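Local coordinates for glucose-6-phosphate 1-dehydrogenase (Kluyveromyces lactis, PDB 7E6I), which catalyses the NADP+-dependent oxidation of glucose 6-phosphate to 6-phosphogluconolactone, the first and rate-limiting step of the oxidative pentose phosphate pathway, at residues 290-295 and 301-306; 224-229 and 461-466; 95-100 and 133-138. All coordinates share one frame; numbering follows the deposited sequence.

Overall arrangement
From the N terminus, contact 3 comes first: it closes a 32-residue loop that includes strand 117-122 within the nucleotide-binding domain by packing helix 94-110 against helix 126-139. The chain then enters the C-terminal domain, where residues 224-229, in the loop after strand 212-220, open contact 2. Before that contact closes at 461-466, the chain makes and completes contact 1, a local closure between the end of strand 285-291 and the loop that follows it. Contacts 1 and 2 touch, because strands 285-291 and 459-462 are neighbours in the mixed sheet. Together they fasten loops to one edge of that sheet. Contact 3 stands apart, about 46 Å from contact 1 and 43 Å from contact 2, centre to centre.

Contact 1: residues 290-295 and 301-306; sequences YGRSVD and YLDDET
Tyr-290, at the end of strand 285-291, and Tyr-301, at the start of a type I turn reaching Asp-304, are joined by a backbone hydrogen bond from Tyr-301 N to Tyr-290 O (2.8 Å). The Tyr-290 ring folds over the same stretch of chain. Its CG lies between the backbone N and the carbonyl carbon (chi1 71°), which brings one face down on Tyr-301, with Tyr-301 CB over the middle of the Tyr-290 ring, 3.8 Å from its centroid, in a CH-pi contact. Tyr-301 N sits under that face too, 3.4 Å from Tyr-290 CE1. The two rings form an offset edge-to-face pair, the edge of Tyr-301 turned to the face of Tyr-290, with planes at 70° and centroids 5.8 Å apart. The contact draws in the loop between strands 285-291 and 316-321 of the mixed sheet in the C-terminal domain, near the substrate-pocket residue Lys-339. Both hydroxyls have partners beyond the two segments: Tyr-290 OH bonds Thr-225 N, and Tyr-301 OH bonds Asp-233. A leucine in place of Tyr-290 would probably leave Thr-225 N without this partner and Tyr-301 CB without its aromatic cover. Further out, Arg-292 grips Asp-303 side-on, NE to OD2 at 2.9 Å and NH2 to OD1 at 3.2 Å, with guanidinium and carboxylate only 24° from coplanar. Asp-304 OD1 makes an Asx turn by accepting from Thr-306 N (2.7 Å), while its OD2 takes the backbone N of Gly-227 and of Gly-229.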
loop_
_atom_site.group_PDB
_atom_site.type_symbol
_atom_site.label_atom_id
_atom_site.label_comp_id
_atom_site.label_asym_id
_atom_site.label_seq_id
_atom_site.Cartn_x
_atom_site.Cartn_y
_atom_site.Cartn_z
ATOM N N TYR A 290 -5.014 -22.241 -5.436
ATOM C CA TYR A 290 -3.891 -22.886 -6.106
ATOM C C TYR A 290 -3.774 -24.353 -5.703
ATOM O O TYR A 290 -3.838 -24.702 -4.515
ATOM C CB TYR A 290 -2.573 -22.135 -5.887
ATOM C CG TYR A 290 -1.920 -22.167 -4.526
ATOM C CD1 TYR A 290 -1.012 -23.171 -4.185
ATOM C CD2 TYR A 290 -2.138 -21.132 -3.610
ATOM C CE1 TYR A 290 -0.381 -23.172 -2.931
ATOM C CE2 TYR A 290 -1.511 -21.120 -2.366
ATOM C CZ TYR A 290 -0.639 -22.142 -2.029
ATOM O OH TYR A 290 -0.024 -22.104 -0.801
ATOM N N GLY A 291 -3.648 -25.212 -6.715
ATOM C CA GLY A 291 -3.393 -26.621 -6.519
ATOM C C GLY A 291 -1.931 -26.953 -6.747
ATOM O O GLY A 291 -1.083 -26.076 -6.929
ATOM N N ARG A 292 -1.640 -28.252 -6.744
ATOM C CA ARG A 292 -0.267 -28.698 -6.913
ATOM C C ARG A 292 0.273 -28.288 -8.282
ATOM O O ARG A 292 -0.465 -28.219 -9.268
ATOM C CB ARG A 292 -0.186 -30.211 -6.750
ATOM C CG ARG A 292 -0.005 -30.657 -5.310
ATOM C CD ARG A 292 -0.104 -32.175 -5.187
ATOM N NE ARG A 292 -0.738 -32.576 -3.938
ATOM C CZ ARG A 292 -1.361 -33.733 -3.763
ATOM N NH1 ARG A 292 -1.436 -34.602 -4.764
ATOM N NH2 ARG A 292 -1.904 -34.019 -2.592
ATOM N N SER A 293 1.578 -28.025 -8.337
ATOM C CA SER A 293 2.220 -27.713 -9.607
ATOM C C SER A 293 2.167 -28.903 -10.562
ATOM O O SER A 293 2.117 -30.066 -10.145
ATOM C CB SER A 293 3.672 -27.278 -9.382
ATOM O OG SER A 293 4.468 -28.332 -8.860
ATOM N N VAL A 294 2.157 -28.596 -11.866
ATOM C CA VAL A 294 2.253 -29.641 -12.885
ATOM C C VAL A 294 3.498 -30.479 -12.640
ATOM O O VAL A 294 3.486 -31.709 -12.776
ATOM C CB VAL A 294 2.260 -29.016 -14.294
ATOM C CG1 VAL A 294 2.296 -30.100 -15.365
ATOM C CG2 VAL A 294 1.061 -28.105 -14.488
ATOM N N ASP A 295 4.594 -29.807 -12.281
ATOM C CA ASP A 295 5.820 -30.365 -11.726
ATOM C C ASP A 295 5.578 -31.546 -10.810
ATOM O O ASP A 295 6.291 -32.548 -10.882
ATOM C CB ASP A 295 6.548 -29.292 -10.910
ATOM C CG ASP A 295 7.791 -28.797 -11.578
ATOM O OD1 ASP A 295 8.546 -28.067 -10.906
ATOM O OD2 ASP A 295 8.016 -29.144 -12.761
ATOM N N TYR A 301 -2.731 -25.516 -2.107
ATOM C CA TYR A 301 -3.093 -24.734 -0.934
ATOM C C TYR A 301 -3.589 -25.642 0.190
ATOM O O TYR A 301 -3.303 -25.388 1.368
ATOM C CB TYR A 301 -4.140 -23.682 -1.310
ATOM C CG TYR A 301 -4.699 -22.920 -0.125
ATOM C CD1 TYR A 301 -3.941 -21.949 0.522
ATOM C CD2 TYR A 301 -5.987 -23.162 0.336
ATOM C CE1 TYR A 301 -4.445 -21.253 1.599
ATOM C CE2 TYR A 301 -6.501 -22.461 1.408
ATOM C CZ TYR A 301 -5.729 -21.513 2.043
ATOM O OH TYR A 301 -6.240 -20.827 3.133
ATOM N N LEU A 302 -4.284 -26.730 -0.162
ATOM C CA LEU A 302 -4.860 -27.639 0.824
ATOM C C LEU A 302 -3.832 -28.586 1.435
ATOM O O LEU A 302 -4.043 -29.073 2.551
ATOM C CB LEU A 302 -6.000 -28.444 0.190
ATOM C CG LEU A 302 -7.211 -27.656 -0.336
ATOM C CD1 LEU A 302 -8.172 -28.584 -1.034
ATOM C CD2 LEU A 302 -7.939 -26.883 0.765
ATOM N N ASP A 303 -2.725 -28.859 0.738
ATOM C CA ASP A 303 -1.643 -29.643 1.324
ATOM C C ASP A 303 -1.111 -29.030 2.609
ATOM O O ASP A 303 -0.435 -29.721 3.374
ATOM C CB ASP A 303 -0.488 -29.780 0.337
ATOM C CG ASP A 303 -0.784 -30.747 -0.773
ATOM O OD1 ASP A 303 -1.770 -31.502 -0.651
ATOM O OD2 ASP A 303 -0.040 -30.742 -1.778
ATOM N N ASP A 304 -1.358 -27.744 2.844
ATOM C CA ASP A 304 -0.920 -27.110 4.078
ATOM C C ASP A 304 -1.569 -27.801 5.270
ATOM O O ASP A 304 -2.794 -27.966 5.320
ATOM C CB ASP A 304 -1.277 -25.619 4.053
ATOM C CG ASP A 304 -0.597 -24.833 5.159
ATOM O OD1 ASP A 304 -0.748 -25.214 6.341
ATOM O OD2 ASP A 304 0.077 -23.820 4.852
ATOM N N GLU A 305 -0.747 -28.212 6.235
ATOM C CA GLU A 305 -1.292 -28.925 7.384
ATOM C C GLU A 305 -2.190 -28.043 8.241
ATOM O O GLU A 305 -2.978 -28.574 9.030
ATOM C CB GLU A 305 -0.162 -29.514 8.234
ATOM C CG GLU A 305 0.377 -28.585 9.316
ATOM C CD GLU A 305 1.699 -29.076 9.903
ATOM O OE1 GLU A 305 2.488 -28.235 10.394
ATOM O OE2 GLU A 305 1.947 -30.305 9.864
ATOM N N THR A 306 -2.111 -26.717 8.099
ATOM C CA THR A 306 -2.949 -25.824 8.894
ATOM C C THR A 306 -4.242 -25.422 8.201
ATOM O O THR A 306 -5.001 -24.639 8.773
ATOM C CB THR A 306 -2.181 -24.557 9.286
ATOM O OG1 THR A 306 -1.769 -23.863 8.101
ATOM C CG2 THR A 306 -0.958 -24.893 10.140
#

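Contact 2: residues 224-229 and 461-466; sequences GTEGRG and YPYGCR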
loop_
_atom_site.group_PDB
_atom_site.type_symbol
_atom_site.label_atom_id
_atom_site.label_comp_id
_atom_site.label_asym_id
_atom_site.label_seq_id
_atom_site.Cartn_x
_atom_site.Cartn_y
_atom_site.Cartn_z
ATOM N N GLY A 224 3.405 -19.092 -2.509
ATOM C CA GLY A 224 2.068 -19.306 -1.997
ATOM C C GLY A 224 1.926 -18.836 -0.568
ATOM O O GLY A 224 2.527 -17.831 -0.170
ATOM N N THR A 225 1.136 -19.567 0.217
ATOM C CA THR A 225 0.921 -19.260 1.625
ATOM C C THR A 225 1.433 -20.364 2.541
ATOM O O THR A 225 1.009 -20.436 3.699
ATOM C CB THR A 225 -0.562 -19.018 1.895
ATOM O OG1 THR A 225 -1.308 -20.198 1.561
ATOM C CG2 THR A 225 -1.069 -17.814 1.073
ATOM N N GLU A 226 2.340 -21.215 2.050
ATOM C CA GLU A 226 2.761 -22.409 2.787
ATOM C C GLU A 226 3.282 -22.059 4.175
ATOM O O GLU A 226 4.111 -21.156 4.347
ATOM C CB GLU A 226 3.836 -23.172 2.008
ATOM C CG GLU A 226 3.506 -23.408 0.544
ATOM C CD GLU A 226 4.175 -22.397 -0.382
ATOM O OE1 GLU A 226 4.067 -21.171 -0.127
ATOM O OE2 GLU A 226 4.813 -22.835 -1.368
ATOM N N GLY A 227 2.799 -22.790 5.168
ATOM C CA GLY A 227 3.144 -22.478 6.534
ATOM C C GLY A 227 2.063 -21.649 7.184
ATOM O O GLY A 227 1.667 -21.904 8.326
ATOM N N ARG A 228 1.557 -20.655 6.460
ATOM C CA ARG A 228 0.568 -19.747 7.017
ATOM C C ARG A 228 -0.811 -19.944 6.400
ATOM O O ARG A 228 -1.672 -19.072 6.523
ATOM C CB ARG A 228 1.035 -18.304 6.848
ATOM C CG ARG A 228 2.527 -18.134 7.029
ATOM C CD ARG A 228 2.907 -16.666 7.214
ATOM N NE ARG A 228 2.823 -16.293 8.625
ATOM C CZ ARG A 228 1.763 -15.708 9.189
ATOM N NH1 ARG A 228 0.691 -15.399 8.458
ATOM N NH2 ARG A 228 1.778 -15.423 10.485
ATOM N N GLY A 229 -1.046 -21.072 5.751
ATOM C CA GLY A 229 -2.343 -21.282 5.133
ATOM C C GLY A 229 -3.507 -21.090 6.088
ATOM O O GLY A 229 -4.556 -20.559 5.707
ATOM N N TYR A 461 -6.004 -24.049 -9.698
ATOM C CA TYR A 461 -5.002 -23.740 -10.718
ATOM C C TYR A 461 -3.655 -24.204 -10.190
ATOM O O TYR A 461 -3.399 -24.113 -8.985
ATOM C CB TYR A 461 -4.943 -22.237 -11.089
ATOM C CG TYR A 461 -4.523 -21.295 -9.978
ATOM C CD1 TYR A 461 -5.459 -20.787 -9.087
ATOM C CD2 TYR A 461 -3.204 -20.899 -9.833
ATOM C CE1 TYR A 461 -5.096 -19.929 -8.071
ATOM C CE2 TYR A 461 -2.830 -20.043 -8.819
ATOM C CZ TYR A 461 -3.784 -19.557 -7.937
ATOM O OH TYR A 461 -3.425 -18.689 -6.919
ATOM N N PRO A 462 -2.793 -24.727 -11.050
ATOM C CA PRO A 462 -1.531 -25.290 -10.556
ATOM C C PRO A 462 -0.589 -24.196 -10.086
ATOM O O PRO A 462 -0.451 -23.150 -10.728
ATOM C CB PRO A 462 -0.963 -26.031 -11.774
ATOM C CG PRO A 462 -1.602 -25.359 -12.943
ATOM C CD PRO A 462 -2.962 -24.898 -12.500
ATOM N N TYR A 463 0.052 -24.454 -8.949
ATOM C CA TYR A 463 1.106 -23.586 -8.457
ATOM C C TYR A 463 2.080 -23.283 -9.584
ATOM O O TYR A 463 2.579 -24.199 -10.246
ATOM C CB TYR A 463 1.813 -24.284 -7.296
ATOM C CG TYR A 463 2.706 -23.467 -6.372
ATOM C CD1 TYR A 463 3.808 -22.764 -6.849
ATOM C CD2 TYR A 463 2.492 -23.487 -4.993
ATOM C CE1 TYR A 463 4.644 -22.058 -5.971
ATOM C CE2 TYR A 463 3.314 -22.784 -4.114
ATOM C CZ TYR A 463 4.387 -22.078 -4.601
ATOM O OH TYR A 463 5.189 -21.391 -3.713
ATOM N N GLY A 464 2.297 -21.992 -9.845
ATOM C CA GLY A 464 3.325 -21.545 -10.754
ATOM C C GLY A 464 2.840 -21.207 -12.141
ATOM O O GLY A 464 3.641 -20.738 -12.958
ATOM N N CYS A 465 1.556 -21.412 -12.424
ATOM C CA CYS A 465 1.014 -21.165 -13.752
ATOM C C CYS A 465 0.834 -19.665 -14.023
ATOM O O CYS A 465 0.833 -18.823 -13.119
ATOM C CB CYS A 465 -0.312 -21.905 -13.931
ATOM S SG CYS A 465 -1.767 -20.966 -13.468
ATOM N N ARG A 466 0.684 -19.342 -15.309
ATOM C CA ARG A 466 0.593 -17.949 -15.723
ATOM C C ARG A 466 -0.688 -17.320 -15.209
ATOM O O ARG A 466 -0.672 -16.219 -14.646
ATOM C CB ARG A 466 0.656 -17.853 -17.246
ATOM C CG ARG A 466 1.372 -16.622 -17.778
ATOM C CD ARG A 466 2.611 -17.024 -18.564
ATOM N NE ARG A 466 3.476 -15.886 -18.874
ATOM C CZ ARG A 466 4.655 -15.993 -19.489
ATOM N NH1 ARG A 466 5.112 -17.193 -19.850
ATOM N NH2 ARG A 466 5.382 -14.906 -19.734
#
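Two type II beta turns are joined here through their second residues, Glu-226 and Tyr-463, each just before a glycine. One turn runs from Thr-225 to Arg-228 in the loop between strand 212-220 and helix 229-232; the other runs from Pro-462 to Cys-465 as the chain leaves edge strand 459-462. They are closed by Arg-228 N to Thr-225 O (2.8 Å) and Cys-465 N to Pro-462 O (3.2 Å). The positive phi of Gly-227 and of Gly-464 suits the third position of such a turn. With CG anti to the backbone N (chi1 -164°), the Tyr-463 ring reaches across toward the other turn, and the Glu-226 chain, bent at chi2, comes to meet it from the opposite direction. Tyr-463 OH donates to Glu-226 OE2 at 2.8 Å, approaching from the syn side and somewhat above the carboxylate plane. The carboxylate lies at the ring edge, OE2 also 3.1 Å from Tyr-463 CE2, with the planes 56° apart. Gly-224 packs close by, its N 3.1 Å from Tyr-463 OH; its lack of a side chain leaves room for the ring and the carboxylate. Gly-224 N also gives a weak bond to Glu-226 OE1. The Tyr-463 ring stands nearly perpendicular to that of Tyr-290, and Gly-224 neighbours Lys-339 of the glucose 6-phosphate pocket. Accepting the phenol proton in a hydrogen bond would stabilise a carboxylate, so the link probably favours the ionised form of Glu-226 and would polarise the Tyr-463 O-H bond.

Contact 3: residues 95-100 and 133-138; sequences EGYLEL and CSKLKE
Tyr-97 and Lys-135 carry most of this helix-helix contact, meeting where the two backbones come closest, with CA atoms 7.0 Å apart. The main interaction is CH-pi: Lys-135 CB stands over the centre of one face of the Tyr-97 ring, 3.3 Å from the centroid and only 12° off the normal, a tight fit. Lys-135 CG follows, displaced toward the CE1-CZ side of the ring, 3.5 Å from Tyr-97 CE1. The apolar packing is looser. Leu-136 CD2 reaches Tyr-97 CD2 at 4.2 Å beside the lysine, and Val-132 and Asn-139 also touch the ring, so that Tyr-97 sits as a knob in a hole lined by Val-132, Lys-135, Leu-136 and Asn-139 of the facing helix. Both helices belong to the Rossmann-type nucleotide-binding domain and cover the same side of its parallel sheet: helix 94-110 lies in the crossover from strand 84-88 to strand 117-122, and helix 126-139 in the next one, to strand 146-152. Leu-100 and Leu-136 both rest on Phe-14 of strand 10-14, joining the helices to the sheet. Polar and charged interactions finish the contact at its margin. Tyr-97 OH hydrogen-bonds the carbonyl O of Tyr-91, in the loop before its own helix, which helps to fix the ring in place. Bent at chi2 (-70°) where it lies over the ring, and again at chi4, the lysine carries its amine away from the aromatic face. There Lys-135 NZ forms a salt bridge with Glu-138 OE2 (3.0 Å), one turn further along the same helix, and another with Asp-94 at the beginning of helix 94-110, a charged tie between the two helices.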
loop_
_atom_site.group_PDB
_atom_site.type_symbol
_atom_site.label_atom_id
_atom_site.label_comp_id
_atom_site.label_asym_id
_atom_site.label_seq_id
_atom_site.Cartn_x
_atom_site.Cartn_y
_atom_site.Cartn_z
ATOM N N GLU A 95 0.484 2.820 34.260
ATOM C CA GLU A 95 1.795 3.048 34.869
ATOM C C GLU A 95 2.883 3.146 33.815
ATOM O O GLU A 95 3.825 3.933 33.964
ATOM C CB GLU A 95 2.140 1.951 35.883
ATOM C CG GLU A 95 2.112 0.533 35.349
ATOM C CD GLU A 95 0.760 -0.115 35.556
ATOM O OE1 GLU A 95 0.605 -1.314 35.205
ATOM O OE2 GLU A 95 -0.147 0.585 36.073
ATOM N N GLY A 96 2.778 2.354 32.749
ATOM C CA GLY A 96 3.755 2.455 31.681
ATOM C C GLY A 96 3.729 3.811 31.007
ATOM O O GLY A 96 4.780 4.405 30.745
ATOM N N TYR A 97 2.527 4.331 30.747
ATOM C CA TYR A 97 2.401 5.604 30.039
ATOM C C TYR A 97 2.853 6.768 30.910
ATOM O O TYR A 97 3.488 7.706 30.416
ATOM C CB TYR A 97 0.960 5.785 29.558
ATOM C CG TYR A 97 0.571 4.683 28.598
ATOM C CD1 TYR A 97 0.180 3.433 29.068
ATOM C CD2 TYR A 97 0.637 4.874 27.224
ATOM C CE1 TYR A 97 -0.153 2.411 28.203
ATOM C CE2 TYR A 97 0.299 3.855 26.343
ATOM C CZ TYR A 97 -0.096 2.624 26.840
ATOM O OH TYR A 97 -0.434 1.608 25.970
ATOM N N LEU A 98 2.564 6.711 32.211
ATOM C CA LEU A 98 3.053 7.752 33.106
ATOM C C LEU A 98 4.569 7.701 33.220
ATOM O O LEU A 98 5.231 8.744 33.232
ATOM C CB LEU A 98 2.395 7.619 34.473
ATOM C CG LEU A 98 0.882 7.818 34.391
ATOM C CD1 LEU A 98 0.193 7.321 35.646
ATOM C CD2 LEU A 98 0.556 9.280 34.114
ATOM N N GLU A 99 5.142 6.499 33.282
ATOM C CA GLU A 99 6.598 6.397 33.234
ATOM C C GLU A 99 7.144 6.949 31.919
ATOM O O GLU A 99 8.143 7.675 31.913
ATOM C CB GLU A 99 7.031 4.943 33.442
ATOM C CG GLU A 99 6.852 4.423 34.872
ATOM C CD GLU A 99 6.847 2.894 34.965
ATOM O OE1 GLU A 99 6.960 2.219 33.910
ATOM O OE2 GLU A 99 6.727 2.364 36.102
ATOM N N LEU A 100 6.490 6.628 30.795
ATOM C CA LEU A 100 6.901 7.187 29.508
ATOM C C LEU A 100 6.719 8.700 29.479
ATOM O O LEU A 100 7.604 9.427 29.015
ATOM C CB LEU A 100 6.120 6.519 28.373
ATOM C CG LEU A 100 6.444 6.855 26.909
ATOM C CD1 LEU A 100 7.825 6.370 26.472
ATOM C CD2 LEU A 100 5.372 6.280 26.001
ATOM N N CYS A 133 -4.281 3.702 22.170
ATOM C CA CYS A 133 -4.782 5.033 21.841
ATOM C C CYS A 133 -5.509 5.651 23.029
ATOM O O CYS A 133 -5.272 6.814 23.373
ATOM C CB CYS A 133 -5.682 4.969 20.607
ATOM S SG CYS A 133 -4.726 4.843 19.058
ATOM N N SER A 134 -6.392 4.879 23.675
ATOM C CA SER A 134 -6.990 5.316 24.934
ATOM C C SER A 134 -5.926 5.783 25.914
ATOM O O SER A 134 -5.985 6.907 26.428
ATOM C CB SER A 134 -7.808 4.186 25.565
ATOM O OG SER A 134 -8.872 3.803 24.721
ATOM N N LYS A 135 -4.932 4.936 26.168
ATOM C CA LYS A 135 -3.929 5.263 27.173
ATOM C C LYS A 135 -3.162 6.533 26.812
ATOM O O LYS A 135 -2.968 7.412 27.658
ATOM C CB LYS A 135 -2.982 4.084 27.350
ATOM C CG LYS A 135 -3.638 2.853 27.937
ATOM C CD LYS A 135 -4.000 3.063 29.387
ATOM C CE LYS A 135 -5.168 2.176 29.777
ATOM N NZ LYS A 135 -6.064 2.826 30.766
ATOM N N LEU A 136 -2.714 6.649 25.557
ATOM C CA LEU A 136 -2.047 7.876 25.125
ATOM C C LEU A 136 -2.936 9.095 25.334
ATOM O O LEU A 136 -2.464 10.155 25.761
ATOM C CB LEU A 136 -1.645 7.775 23.657
ATOM C CG LEU A 136 -0.513 6.833 23.279
ATOM C CD1 LEU A 136 -0.454 6.727 21.752
ATOM C CD2 LEU A 136 0.794 7.331 23.854
ATOM N N LYS A 137 -4.225 8.963 25.032
ATOM C CA LYS A 137 -5.140 10.085 25.195
ATOM C C LYS A 137 -5.428 10.375 26.667
ATOM O O LYS A 137 -5.572 11.540 27.044
ATOM C CB LYS A 137 -6.428 9.804 24.420
ATOM C CG LYS A 137 -7.391 10.964 24.334
ATOM C CD LYS A 137 -6.791 12.201 23.653
ATOM C CE LYS A 137 -7.884 13.239 23.376
ATOM N NZ LYS A 137 -7.384 14.409 22.596
ATOM N N GLU A 138 -5.517 9.341 27.510
ATOM C CA GLU A 138 -5.775 9.557 28.934
ATOM C C GLU A 138 -4.548 10.075 29.676
ATOM O O GLU A 138 -4.695 10.836 30.638
ATOM C CB GLU A 138 -6.256 8.262 29.611
ATOM C CG GLU A 138 -7.454 7.539 28.942
ATOM C CD GLU A 138 -7.516 6.014 29.242
ATOM O OE1 GLU A 138 -8.617 5.487 29.543
ATOM O OE2 GLU A 138 -6.466 5.331 29.169
#